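PDB 3QEC: putative carbohydrate binding protein from Pseudomonas aeruginosa, which is of unproven function but probably binds heparin and suramin, and may take part in carbohydrate binding or transport linked to biofilm formation. Local coordinates for residues K57-K62 with Q76-D81; A91-D94 with R98-F101. All coordinates share one frame; numbering follows the deposited sequence. Where two conformers were deposited one is given.

Contact 1. Residues K57-K62 with Q76-D81; sequences KAYYAK and QPPVLD
Tyr-59 of helix 54-63 packs against Pro-77, Pro-78 and Leu-80 in an apolar surface contact between a helix and the long loop that follows it. The loop leaves the end of the helix, doubles back along it as an extended, irregular chain and runs on toward strand 89-92. The backbones stay well apart. The nearest CA atoms, those of Tyr-59 and Pro-77, are 8.2 Å from each other, and one tyrosine side chain spans the gap.

The reach of Tyr-59 comes from its first torsion. CG lies anti to the backbone N (chi1 -176°), and the ring projects from the helix toward the loop. Leu-80 crosses the tyrosine side chain at about a right angle. Its CD1 lies over one ring face, while its CD2 makes the nearest approach, 3.6 Å from Tyr-59 CD1. Pro-78 slides past the tyrosine in the opposite direction. Its CD lies obliquely to the ring, 4.0 Å from Tyr-59 CE1.

Other parts of the chain widen the patch. Both prolines also touch Phe-63, whose ring meets that of Tyr-59, and Leu-80 reaches Tyr-55 and Met-56 on the same helix. Leu-7 of the N-terminal segment touches Pro-78 and Leu-80. At the far end of the tyrosine, the hydroxyl OH of Tyr-59 rests 3.5 Å from Pro-77 CB.

Contact 2. Residues A91-D94 with R98-F101; sequences ATTD and RFDF. With PEG (di(hydroxyethyl)ether), chain E.
Asp-94 pairs with Arg-98, and Ala-91 packs on Phe-101, at a beta-arch, a tight connection whose two arms run in roughly opposite directions. A single backbone hydrogen bond joins the arms, from Asp-94 just past the end of strand 89-92. The strands themselves pair elsewhere, 89-92 with 46-51 and 98-104 with 24-33. The connection thus passes from one layer of a beta-sandwich-like fold to the other.

The close packing faces the interior. The methyl CB of Ala-91 sits over one face of the Phe-101 ring as a CH-pi contact, 3.8 Å from the ring centroid and 18° off its normal. Thr-93 turns CG2 to the edge of the Phe-99 ring, while its OG1 is bonded to Gly-42 and Thr-45. Phe-99 and Phe-101 both pack on Ile-111 of the facing sheet.

The turn itself is polar. Asp-94 N donates to Arg-98 O at 2.9 Å. In return, Arg-98 N gives a longer bond of 3.2 Å to Asp-94 OD1, which it meets from above the carboxylate plane. OD1 also accepts from Asn-96 N, forming an Asx turn. A chi1 of 61° folds the carboxylate back toward these amides. At the solvent-side end of the turn, Asp-94 OD2 makes a salt bridge of 2.7 Å to Arg-98 NH1. OD1 lies over one face of the guanidinium, and the two planes stand 82° apart.

The outer side is looser. Where the strands part, a di(hydroxyethyl)ether molecule, probably from the crystallisation liquor, lies along Thr-92. Thr-92 N donates almost straight to its ether O2 at 3.0 Å. Its terminal O1 donates to Thr-92 O and weakly accepts from Asp-100 N, bridging the strands.

In the fold
Contacts 1 and 2 lie on opposite sides of the chain's centre, with their own centres 24 Å apart. They do not touch, and their nearest atoms are about 10 Å from each other. Along the chain they follow in series: the loop of contact 1 leads into strand 89-92, which opens contact 2. Contact 1 packs a loop on the helix lying outside the antiparallel sheet. Contact 2 joins that sheet to the mixed one. Strand 107-120 lies between them, since Tyr-60 meets its Tyr-110 and Phe-99 meets its Ile-111. The bound di(hydroxyethyl)ether belongs to contact 2 and does not by itself mark a carbohydrate site.

Contact 1. Residues K57-K62 with Q76-D81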
# COMPACT_ATOMS: atom_id res chain seq x y z
N LYS A 57 2.70 6.81 -9.15
CA LYS A 57 3.83 7.49 -8.50
C LYS A 57 3.36 8.87 -8.01
O LYS A 57 3.66 9.26 -6.88
CB LYS A 57 5.01 7.64 -9.48
CG LYS A 57 6.21 8.43 -8.94
CD LYS A 57 7.32 8.53 -9.96
CE LYS A 57 8.52 9.29 -9.44
NZ LYS A 57 9.67 9.19 -10.39
N ALA A 58 2.59 9.58 -8.87
CA ALA A 58 2.00 10.89 -8.59
C ALA A 58 0.95 10.78 -7.45
O ALA A 58 0.91 11.63 -6.56
CB ALA A 58 1.37 11.45 -9.85
N TYR A 59 0.14 9.70 -7.47
CA TYR A 59 -0.89 9.47 -6.45
C TYR A 59 -0.24 9.19 -5.08
O TYR A 59 -0.53 9.90 -4.11
CB TYR A 59 -1.83 8.32 -6.86
CG TYR A 59 -2.97 8.10 -5.89
CD1 TYR A 59 -4.15 8.83 -6.00
CD2 TYR A 59 -2.84 7.20 -4.83
CE1 TYR A 59 -5.21 8.64 -5.10
CE2 TYR A 59 -3.88 7.03 -3.91
CZ TYR A 59 -5.06 7.73 -4.06
OH TYR A 59 -6.07 7.53 -3.15
N TYR A 60 0.66 8.17 -5.02
CA TYR A 60 1.32 7.75 -3.79
C TYR A 60 2.27 8.83 -3.21
O TYR A 60 2.48 8.85 -1.99
CB TYR A 60 2.03 6.41 -3.98
CG TYR A 60 1.04 5.26 -4.05
CD1 TYR A 60 0.06 5.09 -3.07
CD2 TYR A 60 1.10 4.32 -5.07
CE1 TYR A 60 -0.85 4.03 -3.13
CE2 TYR A 60 0.20 3.25 -5.13
CZ TYR A 60 -0.77 3.11 -4.16
OH TYR A 60 -1.66 2.07 -4.20
N ALA A 61 2.77 9.76 -4.03
CA ALA A 61 3.59 10.87 -3.52
C ALA A 61 2.75 11.75 -2.58
O ALA A 61 3.23 12.12 -1.51
CB ALA A 61 4.14 11.71 -4.67
N LYS A 62 1.49 12.04 -2.96
CA LYS A 62 0.63 12.88 -2.14
C LYS A 62 -0.15 12.08 -1.06
O LYS A 62 -0.37 12.64 0.01
CB LYS A 62 -0.35 13.71 -3.02
N GLN A 76 -9.15 16.07 -0.72
CA GLN A 76 -9.65 14.69 -0.82
C GLN A 76 -8.92 13.95 -1.96
O GLN A 76 -8.71 14.55 -3.03
CB GLN A 76 -11.18 14.68 -1.05
CG GLN A 76 -12.00 15.13 0.16
CD GLN A 76 -11.71 14.33 1.42
OE1 GLN A 76 -11.71 13.09 1.43
NE2 GLN A 76 -11.46 15.04 2.52
N PRO A 77 -8.52 12.65 -1.79
CA PRO A 77 -7.84 11.94 -2.89
C PRO A 77 -8.74 11.86 -4.12
O PRO A 77 -9.96 11.71 -3.98
CB PRO A 77 -7.54 10.56 -2.30
CG PRO A 77 -7.58 10.75 -0.83
CD PRO A 77 -8.65 11.78 -0.61
N PRO A 78 -8.17 12.07 -5.33
CA PRO A 78 -9.00 12.03 -6.53
C PRO A 78 -9.48 10.62 -6.88
O PRO A 78 -8.92 9.62 -6.41
CB PRO A 78 -8.07 12.57 -7.61
CG PRO A 78 -6.71 12.19 -7.15
CD PRO A 78 -6.75 12.30 -5.66
N VAL A 79 -10.54 10.56 -7.71
CA VAL A 79 -11.12 9.32 -8.23
C VAL A 79 -10.18 8.84 -9.33
O VAL A 79 -9.85 9.61 -10.24
CB VAL A 79 -12.59 9.52 -8.71
CG1 VAL A 79 -13.19 8.21 -9.21
CG2 VAL A 79 -13.45 10.11 -7.60
N LEU A 80 -9.71 7.60 -9.21
CA LEU A 80 -8.77 7.01 -10.16
C LEU A 80 -9.49 6.46 -11.38
O LEU A 80 -10.65 6.08 -11.28
CB LEU A 80 -7.94 5.91 -9.48
CG LEU A 80 -7.09 6.36 -8.28
CD1 LEU A 80 -6.47 5.20 -7.59
CD2 LEU A 80 -5.99 7.31 -8.71
N ASP A 81 -8.79 6.44 -12.54
CA ASP A 81 -9.31 5.91 -13.80
C ASP A 81 -9.83 4.47 -13.57
O ASP A 81 -9.14 3.65 -12.93
CB ASP A 81 -8.23 5.96 -14.90
CG ASP A 81 -8.71 5.71 -16.32
OD1 ASP A 81 -9.07 4.56 -16.62
OD2 ASP A 81 -8.65 6.64 -17.15

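Contact 2. Residues A91-D94 with R98-F101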
# COMPACT_ATOMS: atom_id res chain seq x y z
N ALA A 91 -4.61 -8.72 -0.87
CA ALA A 91 -4.46 -9.70 0.20
C ALA A 91 -4.90 -9.08 1.51
O ALA A 91 -4.76 -7.88 1.69
CB ALA A 91 -3.02 -10.17 0.30
N THR A 92 -5.44 -9.89 2.43
CA THR A 92 -5.83 -9.48 3.77
C THR A 92 -4.82 -10.08 4.76
O THR A 92 -4.55 -11.29 4.68
CB THR A 92 -7.29 -9.92 4.09
OG1 THR A 92 -8.18 -9.31 3.16
CG2 THR A 92 -7.72 -9.57 5.50
N THR A 93 -4.28 -9.26 5.68
CA THR A 93 -3.34 -9.72 6.70
C THR A 93 -4.06 -10.62 7.69
O THR A 93 -5.28 -10.49 7.85
CB THR A 93 -2.66 -8.55 7.42
OG1 THR A 93 -3.63 -7.84 8.17
CG2 THR A 93 -1.88 -7.61 6.48
N ASP A 94 -3.33 -11.52 8.37
CA ASP A 94 -3.92 -12.42 9.37
C ASP A 94 -3.91 -11.76 10.77
O ASP A 94 -3.72 -10.55 10.90
CB ASP A 94 -3.23 -13.80 9.39
CG ASP A 94 -1.74 -13.86 9.72
OD1 ASP A 94 -1.25 -12.94 10.41
OD2 ASP A 94 -1.09 -14.84 9.32
N ARG A 98 0.57 -10.65 9.11
CA ARG A 98 1.27 -11.28 7.99
C ARG A 98 0.35 -11.37 6.79
O ARG A 98 -0.82 -11.72 6.95
CB ARG A 98 1.80 -12.69 8.35
CG ARG A 98 2.48 -12.80 9.72
CD ARG A 98 3.04 -14.19 9.99
NE ARG A 98 2.67 -14.69 11.32
CZ ARG A 98 1.70 -15.57 11.55
NH1 ARG A 98 1.00 -16.08 10.55
NH2 ARG A 98 1.45 -15.97 12.79
N PHE A 99 0.87 -11.04 5.59
CA PHE A 99 0.16 -11.13 4.32
C PHE A 99 0.96 -11.98 3.32
O PHE A 99 2.18 -12.12 3.47
CB PHE A 99 -0.11 -9.73 3.73
CG PHE A 99 1.10 -8.88 3.46
CD1 PHE A 99 1.84 -9.04 2.29
CD2 PHE A 99 1.48 -7.87 4.35
CE1 PHE A 99 2.97 -8.25 2.03
CE2 PHE A 99 2.60 -7.07 4.09
CZ PHE A 99 3.33 -7.26 2.93
N ASP A 100 0.28 -12.53 2.31
CA ASP A 100 0.87 -13.38 1.28
C ASP A 100 0.20 -13.13 -0.07
O ASP A 100 -1.02 -12.96 -0.11
CB ASP A 100 0.75 -14.87 1.68
CG ASP A 100 1.35 -15.23 3.03
OD1 ASP A 100 2.57 -15.48 3.09
OD2 ASP A 100 0.60 -15.22 4.03
N PHE A 101 0.97 -13.15 -1.16
CA PHE A 101 0.50 -13.03 -2.54
C PHE A 101 1.06 -14.19 -3.32
O PHE A 101 2.20 -14.59 -3.06
CB PHE A 101 0.91 -11.70 -3.18
CG PHE A 101 0.25 -10.45 -2.66
CD1 PHE A 101 0.81 -9.73 -1.60
CD2 PHE A 101 -0.89 -9.93 -3.28
CE1 PHE A 101 0.23 -8.54 -1.14
CE2 PHE A 101 -1.47 -8.74 -2.82
CZ PHE A 101 -0.91 -8.06 -1.75
C1 PEG E . -3.49 -13.54 2.02
O1 PEG E . -2.87 -12.93 3.26
C2 PEG E . -5.03 -13.83 1.93
O2 PEG E . -5.87 -12.69 1.55
C3 PEG E . -7.06 -13.03 0.77
C4 PEG E . -7.52 -11.95 -0.23
O4 PEG E . -8.07 -10.66 0.34